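PDB 6K11: Lpg2148(MvcA) from Legionella pneumophila subsp. pneumophila str. Philadelphia 1, which probably acts as a cysteine-type ubiquitin deamidase that removes ubiquitin from the host conjugating enzyme UBE2N and so regulates its activity. Local coordinates for residues A[17-22]-A[345-350]; A[76-81]-A[119-124]; A[125-130]-A[326-331]; A[300-305]-A[312-317]. One frame throughout, in Å; residues are numbered along the deposited sequence.

How the contacts relate
Contacts 2 and 3 share strand 120-129 and belong to one antiparallel sheet: contact 2 lays helix 71-83 on its first half, contact 3 pairs its second half with strand 325-333. The two touch directly, Arg123 N lying 2.9 Å from Lys330 O. Contacts 2 and 4 are buried, 1 and 3 partly buried. Contact 1, farthest out with its centre about 23 Å from the centre of the chain, joins helix 4-19 to helix 336-351; Thr346 there packs on Leu81 of contact 2. Contact 4 relies on aromatic and sulfur packing without hydrogen bonds, contact 3 on salt bridges, contact 2 on arginine-amide bonds; contact 1 combines isoleucine-tyrosine packing with one amide-hydroxyl hydrogen bond.

Contact 1: A[17-22]-A[345-350]; sequences QSYGVM and ETQEFI
Thr346 makes the first and slightest touch, its methyl CG2 lying 4.4 Å from the carbonyl O of Met22, while its hydroxyl turns back to Asn342 O in its own helix. One residue on, Gln347 reaches across to the tip of Tyr19: its NE2 donates to Tyr19 OH over 3.2 Å, nearly straight at 163° and close to the plane of the amide. The two side chains cross at about a right angle, the amide tilted steeply against the ring. NE2 also bonds Asp351 OD1 one turn later, so two acceptors hold the amide. Phe349 brings the rim of its ring to the other segment, CE2 sitting 3.7 Å from Met22 O, which lies near the ring plane.

Ile350 carries most of the apolar packing. Its CG2 sits over one face of the Tyr19 ring as a CH-pi contact, 3.6 Å from the centroid and 16° off the normal, with Ser18 CB on the opposite face. CD1 lies beside the CG-CD2 margin of the ring, 3.6 Å from Tyr19 CD2. CG1, which carries CD1, meets Met22 at two points: CB at 4.0 Å, and CE, which the bend at chi3 (82°) brings back toward the isoleucine.

The contact joins the end of helix 4-19, where the chain turns at Gly20, to the last turns of helix 336-351. Met15, a turn earlier in the first helix, packs on Thr346, Gln347 and Ile350, and helix 358-381 closes in through Pro358 against Tyr19 and Val362 against Met22.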
# COMPACT_ATOMS: atom_id res chain seq x y z
N GLN A 17 21.01 0.40 0.06
CA GLN A 17 21.64 -0.48 -0.93
C GLN A 17 22.42 -1.61 -0.27
O GLN A 17 22.39 -2.75 -0.74
CB GLN A 17 22.59 0.30 -1.85
CG GLN A 17 21.95 1.22 -2.86
CD GLN A 17 22.98 2.07 -3.57
OE1 GLN A 17 24.08 2.30 -3.06
NE2 GLN A 17 22.64 2.54 -4.77
N SER A 18 23.15 -1.29 0.81
CA SER A 18 24.04 -2.27 1.43
C SER A 18 23.30 -3.19 2.40
O SER A 18 23.62 -4.38 2.46
CB SER A 18 25.20 -1.56 2.14
OG SER A 18 26.12 -1.02 1.19
N TYR A 19 22.31 -2.69 3.15
CA TYR A 19 21.86 -3.40 4.34
C TYR A 19 20.41 -3.87 4.34
O TYR A 19 20.02 -4.56 5.29
CB TYR A 19 22.08 -2.52 5.59
CG TYR A 19 23.52 -2.13 5.78
CD1 TYR A 19 24.52 -3.09 5.88
CD2 TYR A 19 23.88 -0.78 5.87
CE1 TYR A 19 25.86 -2.72 6.06
CE2 TYR A 19 25.21 -0.41 6.03
CZ TYR A 19 26.18 -1.37 6.14
OH TYR A 19 27.48 -0.96 6.34
N GLY A 20 19.61 -3.51 3.33
CA GLY A 20 18.24 -3.99 3.20
C GLY A 20 17.38 -4.00 4.45
O GLY A 20 17.08 -2.94 5.02
N VAL A 21 16.96 -5.20 4.86
CA VAL A 21 16.02 -5.35 5.97
C VAL A 21 16.57 -4.79 7.28
O VAL A 21 15.79 -4.43 8.17
CB VAL A 21 15.63 -6.84 6.12
CG1 VAL A 21 16.83 -7.69 6.56
CG2 VAL A 21 14.46 -7.01 7.09
N MET A 22 17.90 -4.71 7.43
CA MET A 22 18.47 -4.21 8.69
C MET A 22 18.10 -2.75 8.94
O MET A 22 18.20 -2.29 10.09
CB MET A 22 20.00 -4.36 8.68
CG MET A 22 20.54 -5.78 8.56
SD MET A 22 22.32 -5.92 8.52
CE MET A 22 22.72 -5.85 10.31
N GLU A 345 22.73 6.38 13.97
CA GLU A 345 22.36 5.41 15.01
C GLU A 345 21.95 4.07 14.40
O GLU A 345 22.24 3.02 14.97
CB GLU A 345 21.24 5.95 15.88
CG GLU A 345 21.74 7.00 16.89
CD GLU A 345 20.62 7.82 17.49
OE1 GLU A 345 19.44 7.63 17.10
OE2 GLU A 345 20.93 8.68 18.34
N THR A 346 21.31 4.09 13.24
CA THR A 346 21.03 2.83 12.55
C THR A 346 22.32 2.16 12.10
O THR A 346 22.47 0.94 12.23
CB THR A 346 20.10 3.12 11.37
OG1 THR A 346 18.91 3.72 11.89
CG2 THR A 346 19.75 1.83 10.63
N GLN A 347 23.28 2.96 11.60
CA GLN A 347 24.57 2.41 11.19
C GLN A 347 25.30 1.76 12.35
O GLN A 347 25.95 0.72 12.18
CB GLN A 347 25.43 3.51 10.55
CG GLN A 347 26.80 3.03 10.05
CD GLN A 347 26.69 2.15 8.80
OE1 GLN A 347 26.24 2.61 7.75
NE2 GLN A 347 27.07 0.88 8.93
N GLU A 348 25.22 2.36 13.55
CA GLU A 348 25.85 1.78 14.73
C GLU A 348 25.20 0.45 15.12
O GLU A 348 25.89 -0.50 15.52
CB GLU A 348 25.78 2.78 15.90
CG GLU A 348 26.57 4.08 15.63
CD GLU A 348 26.40 5.16 16.71
OE1 GLU A 348 26.07 4.83 17.87
OE2 GLU A 348 26.61 6.36 16.39
N PHE A 349 23.87 0.36 14.99
CA PHE A 349 23.18 -0.91 15.21
C PHE A 349 23.66 -1.97 14.22
O PHE A 349 23.94 -3.11 14.60
CB PHE A 349 21.67 -0.69 15.09
CG PHE A 349 20.86 -1.95 14.87
CD1 PHE A 349 20.56 -2.80 15.92
CD2 PHE A 349 20.33 -2.24 13.60
CE1 PHE A 349 19.79 -3.94 15.72
CE2 PHE A 349 19.55 -3.37 13.40
CZ PHE A 349 19.29 -4.22 14.46
N ILE A 350 23.80 -1.59 12.94
CA ILE A 350 24.29 -2.52 11.92
C ILE A 350 25.73 -2.93 12.22
O ILE A 350 26.08 -4.11 12.10
CB ILE A 350 24.16 -1.88 10.52
CG1 ILE A 350 22.69 -1.84 10.10
CG2 ILE A 350 25.04 -2.62 9.50
CD1 ILE A 350 22.35 -0.70 9.10

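Contact 2: A[76-81]-A[119-124]; sequences NDVCEL and NLLIRF
Helix 76-81 packs over strand 120-124 and runs roughly antiparallel to it, the axes 10.3 Å apart at 156°, with Cys79 and Leu121 the closest pair of residues along the backbones. Leu121 rises from the strand into the helix surface and divides its two methyls: CD2 comes to 3.9 Å from Cys79 SG, and CD1 to 4.2 Å from Val78 CG1. The thiol thus sits beside the leucine on one hand, and on the other approaches Arg123 NH1 at 3.9 Å, obliquely to the guanidinium.

Two residues along the strand, Arg123 leaves the same side. Its CG is anti to the backbone N (chi1 -179°) and the chain stays extended as far as NE, which carries the guanidinium out to the exposed Asn76. Both terminal nitrogens close on a single atom, the amide oxygen: NH1 to OD1 of Asn76 at 2.8 Å, NH2 to the same OD1 at 3.0 Å. That oxygen lies in the guanidinium plane, at its edge. Seen from the amide, NH1 arrives in the carbonyl plane, whereas NH2 stands 41° above it, since the two flat groups are turned well away from coplanar. Tyr96 also packs on the Arg123 side chain.

Helix 71-83 on an antiparallel sheet is consistent with the papain-like core of cysteine-type deamidases. Chemically, the seam passes from apolar and thiol packing to a forked bond at its solvent-facing end. Asn76, a neutral amide, brings no opposite charge to the arginine, whose charge would be expected to polarise the Asn76 carbonyl.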
# COMPACT_ATOMS: atom_id res chain seq x y z
N ASN A 76 6.94 4.23 5.67
CA ASN A 76 6.99 4.38 7.13
C ASN A 76 8.43 4.45 7.62
O ASN A 76 8.75 5.24 8.52
CB ASN A 76 6.25 3.23 7.82
CG ASN A 76 4.73 3.32 7.70
OD1 ASN A 76 4.18 4.33 7.27
ND2 ASN A 76 4.05 2.27 8.12
N ASP A 77 9.32 3.64 7.02
CA ASP A 77 10.74 3.65 7.38
C ASP A 77 11.40 4.96 6.99
O ASP A 77 12.20 5.51 7.76
CB ASP A 77 11.48 2.50 6.69
CG ASP A 77 11.20 1.15 7.31
OD1 ASP A 77 10.52 1.09 8.35
OD2 ASP A 77 11.65 0.13 6.72
N VAL A 78 11.16 5.43 5.76
CA VAL A 78 11.73 6.71 5.33
C VAL A 78 11.28 7.83 6.27
O VAL A 78 12.10 8.64 6.72
CB VAL A 78 11.34 7.00 3.87
CG1 VAL A 78 11.72 8.42 3.49
CG2 VAL A 78 12.06 6.01 2.93
N CYS A 79 10.00 7.85 6.63
CA CYS A 79 9.48 8.91 7.48
C CYS A 79 10.07 8.84 8.88
O CYS A 79 10.39 9.88 9.48
CB CYS A 79 7.96 8.85 7.54
SG CYS A 79 7.12 9.38 6.01
N GLU A 80 10.20 7.64 9.44
CA GLU A 80 10.78 7.50 10.77
C GLU A 80 12.25 7.91 10.78
O GLU A 80 12.71 8.56 11.72
CB GLU A 80 10.61 6.07 11.25
CG GLU A 80 11.01 5.83 12.69
CD GLU A 80 9.92 5.14 13.48
OE1 GLU A 80 10.25 4.28 14.31
OE2 GLU A 80 8.72 5.47 13.25
N LEU A 81 13.00 7.54 9.73
CA LEU A 81 14.40 7.91 9.70
C LEU A 81 14.57 9.42 9.55
O LEU A 81 15.41 10.03 10.23
CB LEU A 81 15.12 7.17 8.58
CG LEU A 81 15.38 5.70 8.89
CD1 LEU A 81 15.79 4.96 7.62
CD2 LEU A 81 16.47 5.60 9.97
N ASN A 119 14.46 21.73 3.38
CA ASN A 119 14.49 20.32 3.02
C ASN A 119 13.10 19.77 3.22
O ASN A 119 12.55 19.84 4.32
CB ASN A 119 15.49 19.54 3.87
CG ASN A 119 16.89 20.07 3.75
OD1 ASN A 119 17.61 19.76 2.81
ND2 ASN A 119 17.28 20.91 4.71
N LEU A 120 12.52 19.21 2.16
CA LEU A 120 11.11 18.84 2.13
C LEU A 120 10.95 17.34 1.93
O LEU A 120 11.65 16.73 1.11
CB LEU A 120 10.37 19.57 1.00
CG LEU A 120 10.31 21.09 1.11
CD1 LEU A 120 9.81 21.71 -0.19
CD2 LEU A 120 9.42 21.48 2.28
N LEU A 121 10.02 16.76 2.68
CA LEU A 121 9.61 15.36 2.50
C LEU A 121 8.14 15.36 2.15
O LEU A 121 7.31 15.93 2.87
CB LEU A 121 9.86 14.54 3.77
CG LEU A 121 9.32 13.10 3.76
CD1 LEU A 121 10.05 12.25 2.74
CD2 LEU A 121 9.42 12.46 5.14
N ILE A 122 7.80 14.72 1.03
CA ILE A 122 6.43 14.56 0.59
C ILE A 122 6.09 13.08 0.62
O ILE A 122 6.86 12.25 0.13
CB ILE A 122 6.21 15.13 -0.83
CG1 ILE A 122 6.88 16.50 -0.98
CG2 ILE A 122 4.72 15.17 -1.16
CD1 ILE A 122 6.99 16.93 -2.42
N ARG A 123 4.96 12.75 1.22
CA ARG A 123 4.46 11.38 1.21
C ARG A 123 3.22 11.34 0.33
O ARG A 123 2.33 12.19 0.48
CB ARG A 123 4.14 10.88 2.62
CG ARG A 123 3.64 9.45 2.63
CD ARG A 123 3.58 8.81 4.02
NE ARG A 123 3.09 7.43 3.96
CZ ARG A 123 3.38 6.48 4.84
NH1 ARG A 123 4.20 6.73 5.86
NH2 ARG A 123 2.90 5.25 4.69
N PHE A 124 3.16 10.37 -0.58
CA PHE A 124 2.05 10.23 -1.52
C PHE A 124 1.30 8.94 -1.25
O PHE A 124 1.90 7.93 -0.87
CB PHE A 124 2.51 10.19 -2.97
CG PHE A 124 3.10 11.47 -3.47
CD1 PHE A 124 4.45 11.73 -3.29
CD2 PHE A 124 2.31 12.40 -4.13
CE1 PHE A 124 5.01 12.91 -3.76
CE2 PHE A 124 2.86 13.57 -4.60
CZ PHE A 124 4.22 13.83 -4.42

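Contact 3: A[125-130]-A[326-331]; sequences EIDRED and RVKFKI
Asp127 OD2 is the meeting point of two basic side chains from the facing strand. Lys328 NZ takes the syn lone pair at 2.7 Å, and Arg326 NE takes the anti lone pair at 3.1 Å. Arg326 NH2 adds a longer bond to the same OD2 at 3.3 Å, also from the anti side but 31° out of the carboxylate plane. The guanidinium presents its edge to the oxygen, which lies almost in its plane. Lys328 starts with CG between the backbone N and the carbonyl carbon (chi1 49°) and then runs extended, crossing Asp127 at about a right angle. On the way its CE packs 3.6 Å from Glu125 CG, the two chains lying side by side.

The backbone ladder sets these side chains on one face of the sheet. Glu125 with Lys328, and Asp127 with Arg326, are antiparallel hydrogen-bonded pairs, each closed by two N-H...O bonds. Between them Ile126 and Val327 form a non-hydrogen-bonded pair facing the other way, Ile126 CD1 lying 3.6 Å from Val327 CG2. Strands 120-129 and 325-333 are neighbours inside the antiparallel sheet, with strand 228-238 along the other edge of 120-129.

Farther out, Trp228 of that strand touches Asp127 and receives Arg326 in a cation-pi contact, while Tyr96 packs on Glu125 and Lys328. One carboxylate oxygen shared by two cations should favour the ionised form of Asp127; Glu125, with OE2 5.8 Å from Lys328 NZ, is not in contact but would add to the balance of charge.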
# COMPACT_ATOMS: atom_id res chain seq x y z
N GLU A 125 -0.00 8.97 -1.52
CA GLU A 125 -0.84 7.78 -1.50
C GLU A 125 -1.67 7.75 -2.77
O GLU A 125 -2.28 8.76 -3.15
CB GLU A 125 -1.74 7.77 -0.26
CG GLU A 125 -2.57 6.50 -0.10
CD GLU A 125 -1.78 5.34 0.49
OE1 GLU A 125 -0.71 5.58 1.12
OE2 GLU A 125 -2.23 4.17 0.32
N ILE A 126 -1.67 6.62 -3.46
CA ILE A 126 -2.48 6.42 -4.66
C ILE A 126 -3.60 5.47 -4.28
O ILE A 126 -3.33 4.36 -3.80
CB ILE A 126 -1.67 5.85 -5.83
CG1 ILE A 126 -0.34 6.60 -6.01
CG2 ILE A 126 -2.50 5.86 -7.12
CD1 ILE A 126 -0.47 7.93 -6.65
N ASP A 127 -4.84 5.89 -4.52
CA ASP A 127 -6.02 5.07 -4.28
C ASP A 127 -6.64 4.67 -5.61
O ASP A 127 -6.58 5.42 -6.59
CB ASP A 127 -7.08 5.83 -3.47
CG ASP A 127 -6.62 6.16 -2.07
OD1 ASP A 127 -5.81 5.38 -1.53
OD2 ASP A 127 -7.07 7.19 -1.53
N ARG A 128 -7.25 3.49 -5.64
CA ARG A 128 -8.06 3.09 -6.78
C ARG A 128 -9.52 2.99 -6.35
O ARG A 128 -9.82 2.66 -5.20
CB ARG A 128 -7.59 1.75 -7.35
CG ARG A 128 -7.69 0.61 -6.38
CD ARG A 128 -7.05 -0.62 -6.99
NE ARG A 128 -7.57 -1.84 -6.40
CZ ARG A 128 -7.05 -2.44 -5.34
NH1 ARG A 128 -5.97 -1.92 -4.74
NH2 ARG A 128 -7.59 -3.55 -4.88
N GLU A 129 -10.42 3.27 -7.29
CA GLU A 129 -11.85 3.24 -7.02
C GLU A 129 -12.38 1.85 -7.35
O GLU A 129 -12.31 1.40 -8.50
CB GLU A 129 -12.58 4.31 -7.83
CG GLU A 129 -13.98 4.62 -7.32
CD GLU A 129 -14.73 5.54 -8.25
OE1 GLU A 129 -14.48 5.48 -9.47
OE2 GLU A 129 -15.58 6.33 -7.76
N ASP A 130 -12.91 1.18 -6.34
CA ASP A 130 -13.21 -0.25 -6.42
C ASP A 130 -14.60 -0.52 -5.82
O ASP A 130 -14.72 -1.19 -4.79
CB ASP A 130 -12.13 -1.05 -5.69
CG ASP A 130 -12.27 -2.54 -5.87
OD1 ASP A 130 -12.66 -2.97 -6.97
OD2 ASP A 130 -11.96 -3.28 -4.91
N ARG A 326 -6.65 8.10 -7.88
CA ARG A 326 -6.51 9.46 -7.38
C ARG A 326 -5.22 9.54 -6.57
O ARG A 326 -4.78 8.56 -5.97
CB ARG A 326 -7.70 9.89 -6.52
CG ARG A 326 -7.86 9.13 -5.25
CD ARG A 326 -8.89 9.80 -4.36
NE ARG A 326 -8.99 9.14 -3.07
CZ ARG A 326 -10.07 9.16 -2.30
NH1 ARG A 326 -11.15 9.82 -2.69
NH2 ARG A 326 -10.06 8.52 -1.14
N VAL A 327 -4.64 10.74 -6.55
CA VAL A 327 -3.36 10.99 -5.91
C VAL A 327 -3.59 11.99 -4.79
O VAL A 327 -4.21 13.04 -5.01
CB VAL A 327 -2.32 11.54 -6.91
CG1 VAL A 327 -0.95 11.65 -6.26
CG2 VAL A 327 -2.27 10.67 -8.17
N LYS A 328 -3.09 11.68 -3.59
CA LYS A 328 -3.13 12.59 -2.46
C LYS A 328 -1.74 12.63 -1.84
O LYS A 328 -0.94 11.70 -2.00
CB LYS A 328 -4.18 12.18 -1.41
CG LYS A 328 -4.14 10.73 -1.00
CD LYS A 328 -5.43 10.28 -0.27
CE LYS A 328 -5.18 8.95 0.45
NZ LYS A 328 -6.38 8.19 0.86
N PHE A 329 -1.46 13.72 -1.12
CA PHE A 329 -0.12 13.99 -0.64
C PHE A 329 -0.18 14.77 0.66
O PHE A 329 -1.18 15.42 0.98
CB PHE A 329 0.70 14.78 -1.67
CG PHE A 329 0.24 16.20 -1.81
CD1 PHE A 329 0.79 17.21 -1.02
CD2 PHE A 329 -0.76 16.53 -2.71
CE1 PHE A 329 0.35 18.52 -1.13
CE2 PHE A 329 -1.20 17.84 -2.83
CZ PHE A 329 -0.65 18.84 -2.03
N LYS A 330 0.92 14.70 1.40
CA LYS A 330 1.14 15.52 2.57
C LYS A 330 2.62 15.82 2.63
O LYS A 330 3.45 15.04 2.15
CB LYS A 330 0.65 14.82 3.84
CG LYS A 330 1.36 13.52 4.14
CD LYS A 330 1.03 13.08 5.56
CE LYS A 330 0.45 11.70 5.62
NZ LYS A 330 -0.39 11.50 6.83
N ILE A 331 2.97 16.98 3.19
CA ILE A 331 4.32 17.49 3.07
C ILE A 331 4.78 18.06 4.40
O ILE A 331 3.99 18.60 5.18
CB ILE A 331 4.40 18.54 1.92
CG1 ILE A 331 5.83 19.03 1.73
CG2 ILE A 331 3.41 19.68 2.17
CD1 ILE A 331 6.03 19.86 0.48

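Contact 4: A[300-305]-A[312-317]; sequences IYAEFF and AFFCAH
Phe314 leans on the last turns of helix 294-305 along much of its length. Its CB meets the methyl CB of Ala302 at 3.9 Å. CG is anti to the backbone N (chi1 -163°), and the ring beyond it lies against the helix. From there CD2 lies 3.9 Å from Ala302 CA, and CE2 touches two residues, 3.7 Å from Phe305 O and 3.9 Å from Tyr301 CE1. At the tip, CZ again comes to 3.7 Å from Phe305 O. The carbonyl approaches the Phe314 ring obliquely, and it has its own donor in Gln253 NE2. Tyr301, for its part, receives Phe314 CE2 at its ring edge, near the plane.

Cys315, next along the loop, meets the same Ala302 methyl beside Phe314. Its SG is 3.6 Å from Tyr301 CD1 and 3.9 Å from Ala302 CB, and it makes a sulfur-aromatic contact with the tyrosine at an oblique 63° off the ring normal. Both residues occupy the two central positions of a type I beta turn from Phe313 to Ala316, which is how consecutive side chains come to face the same helix.

The Tyr301 ring has Phe305 CD2 over the centre of one face, and its hydroxyl bonds Tyr255 OH and Ser231 OG, tying the helix to strand 228-238. Tyr255 also meets Phe314 edge-to-face. Phe305 packs on Tyr281 and Leu288 of helix 278-288 and meets His232 of strand 228-238 edge-to-face, so the loop before strand 325-333 folds back onto a helix that touches both the sheet and helix 278-288.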
# COMPACT_ATOMS: atom_id res chain seq x y z
N ILE A 300 1.75 5.30 -17.32
CA ILE A 300 2.34 6.20 -16.34
C ILE A 300 2.64 5.47 -15.04
O ILE A 300 3.70 5.66 -14.42
CB ILE A 300 1.41 7.40 -16.10
CG1 ILE A 300 1.23 8.22 -17.38
CG2 ILE A 300 1.98 8.29 -14.97
CD1 ILE A 300 0.42 9.48 -17.15
N TYR A 301 1.68 4.65 -14.59
CA TYR A 301 1.87 3.83 -13.40
C TYR A 301 3.12 2.95 -13.52
O TYR A 301 3.96 2.92 -12.62
CB TYR A 301 0.62 2.98 -13.19
CG TYR A 301 0.45 2.42 -11.78
CD1 TYR A 301 1.09 1.25 -11.40
CD2 TYR A 301 -0.40 3.03 -10.85
CE1 TYR A 301 0.93 0.72 -10.11
CE2 TYR A 301 -0.57 2.50 -9.57
CZ TYR A 301 0.09 1.34 -9.22
OH TYR A 301 -0.08 0.82 -7.95
N ALA A 302 3.27 2.28 -14.66
CA ALA A 302 4.44 1.42 -14.87
C ALA A 302 5.72 2.25 -14.95
O ALA A 302 6.74 1.88 -14.35
CB ALA A 302 4.25 0.58 -16.14
N GLU A 303 5.70 3.36 -15.69
CA GLU A 303 6.88 4.21 -15.80
C GLU A 303 7.37 4.67 -14.43
O GLU A 303 8.58 4.64 -14.15
CB GLU A 303 6.59 5.44 -16.68
CG GLU A 303 7.77 6.41 -16.85
CD GLU A 303 7.42 7.68 -17.66
OE1 GLU A 303 6.23 7.86 -18.03
OE2 GLU A 303 8.32 8.49 -17.94
N PHE A 304 6.46 5.09 -13.55
CA PHE A 304 6.90 5.65 -12.28
C PHE A 304 7.17 4.58 -11.22
O PHE A 304 8.05 4.77 -10.38
CB PHE A 304 5.87 6.65 -11.75
CG PHE A 304 5.94 8.01 -12.42
CD1 PHE A 304 6.81 8.23 -13.48
CD2 PHE A 304 5.11 9.05 -11.99
CE1 PHE A 304 6.88 9.50 -14.10
CE2 PHE A 304 5.18 10.31 -12.59
CZ PHE A 304 6.07 10.54 -13.64
N PHE A 305 6.43 3.46 -11.22
CA PHE A 305 6.40 2.59 -10.05
C PHE A 305 6.86 1.15 -10.31
O PHE A 305 6.93 0.36 -9.35
CB PHE A 305 4.97 2.54 -9.45
CG PHE A 305 4.35 3.91 -9.23
CD1 PHE A 305 5.08 4.95 -8.66
CD2 PHE A 305 3.03 4.16 -9.59
CE1 PHE A 305 4.52 6.21 -8.47
CE2 PHE A 305 2.45 5.41 -9.38
CZ PHE A 305 3.21 6.44 -8.82
N ALA A 312 7.69 -2.25 -19.24
CA ALA A 312 6.84 -2.72 -20.34
C ALA A 312 5.84 -3.80 -19.92
O ALA A 312 4.85 -4.02 -20.63
CB ALA A 312 7.70 -3.27 -21.48
N PHE A 313 6.09 -4.50 -18.80
CA PHE A 313 5.24 -5.60 -18.35
C PHE A 313 4.42 -5.27 -17.11
O PHE A 313 3.38 -5.91 -16.90
CB PHE A 313 6.10 -6.84 -18.01
CG PHE A 313 7.36 -6.93 -18.81
CD1 PHE A 313 7.31 -7.03 -20.20
CD2 PHE A 313 8.60 -6.92 -18.19
CE1 PHE A 313 8.47 -7.12 -20.95
CE2 PHE A 313 9.77 -7.00 -18.93
CZ PHE A 313 9.70 -7.11 -20.32
N PHE A 314 4.87 -4.30 -16.30
CA PHE A 314 4.32 -4.08 -14.96
C PHE A 314 2.81 -3.92 -14.98
O PHE A 314 2.10 -4.48 -14.14
CB PHE A 314 4.98 -2.83 -14.36
CG PHE A 314 4.84 -2.70 -12.87
CD1 PHE A 314 5.35 -3.67 -12.01
CD2 PHE A 314 4.21 -1.58 -12.32
CE1 PHE A 314 5.23 -3.53 -10.63
CE2 PHE A 314 4.09 -1.44 -10.93
CZ PHE A 314 4.60 -2.42 -10.09
N CYS A 315 2.29 -3.17 -15.95
CA CYS A 315 0.86 -2.93 -16.08
C CYS A 315 0.33 -3.45 -17.41
O CYS A 315 -0.64 -2.91 -17.95
CB CYS A 315 0.56 -1.44 -15.93
SG CYS A 315 1.05 -0.80 -14.34
N ALA A 316 0.95 -4.51 -17.94
CA ALA A 316 0.51 -5.09 -19.20
C ALA A 316 -0.57 -6.15 -18.95
O ALA A 316 -0.56 -6.83 -17.93
CB ALA A 316 1.69 -5.72 -19.95
N HIS A 317 -1.50 -6.26 -19.91
CA HIS A 317 -2.52 -7.30 -19.95
C HIS A 317 -3.31 -7.44 -18.65
O HIS A 317 -3.99 -6.50 -18.24
CB HIS A 317 -1.87 -8.62 -20.36
CG HIS A 317 -1.12 -8.52 -21.66
ND1 HIS A 317 -1.62 -7.84 -22.75
CD2 HIS A 317 0.10 -8.98 -22.03
CE1 HIS A 317 -0.74 -7.90 -23.74
NE2 HIS A 317 0.31 -8.59 -23.33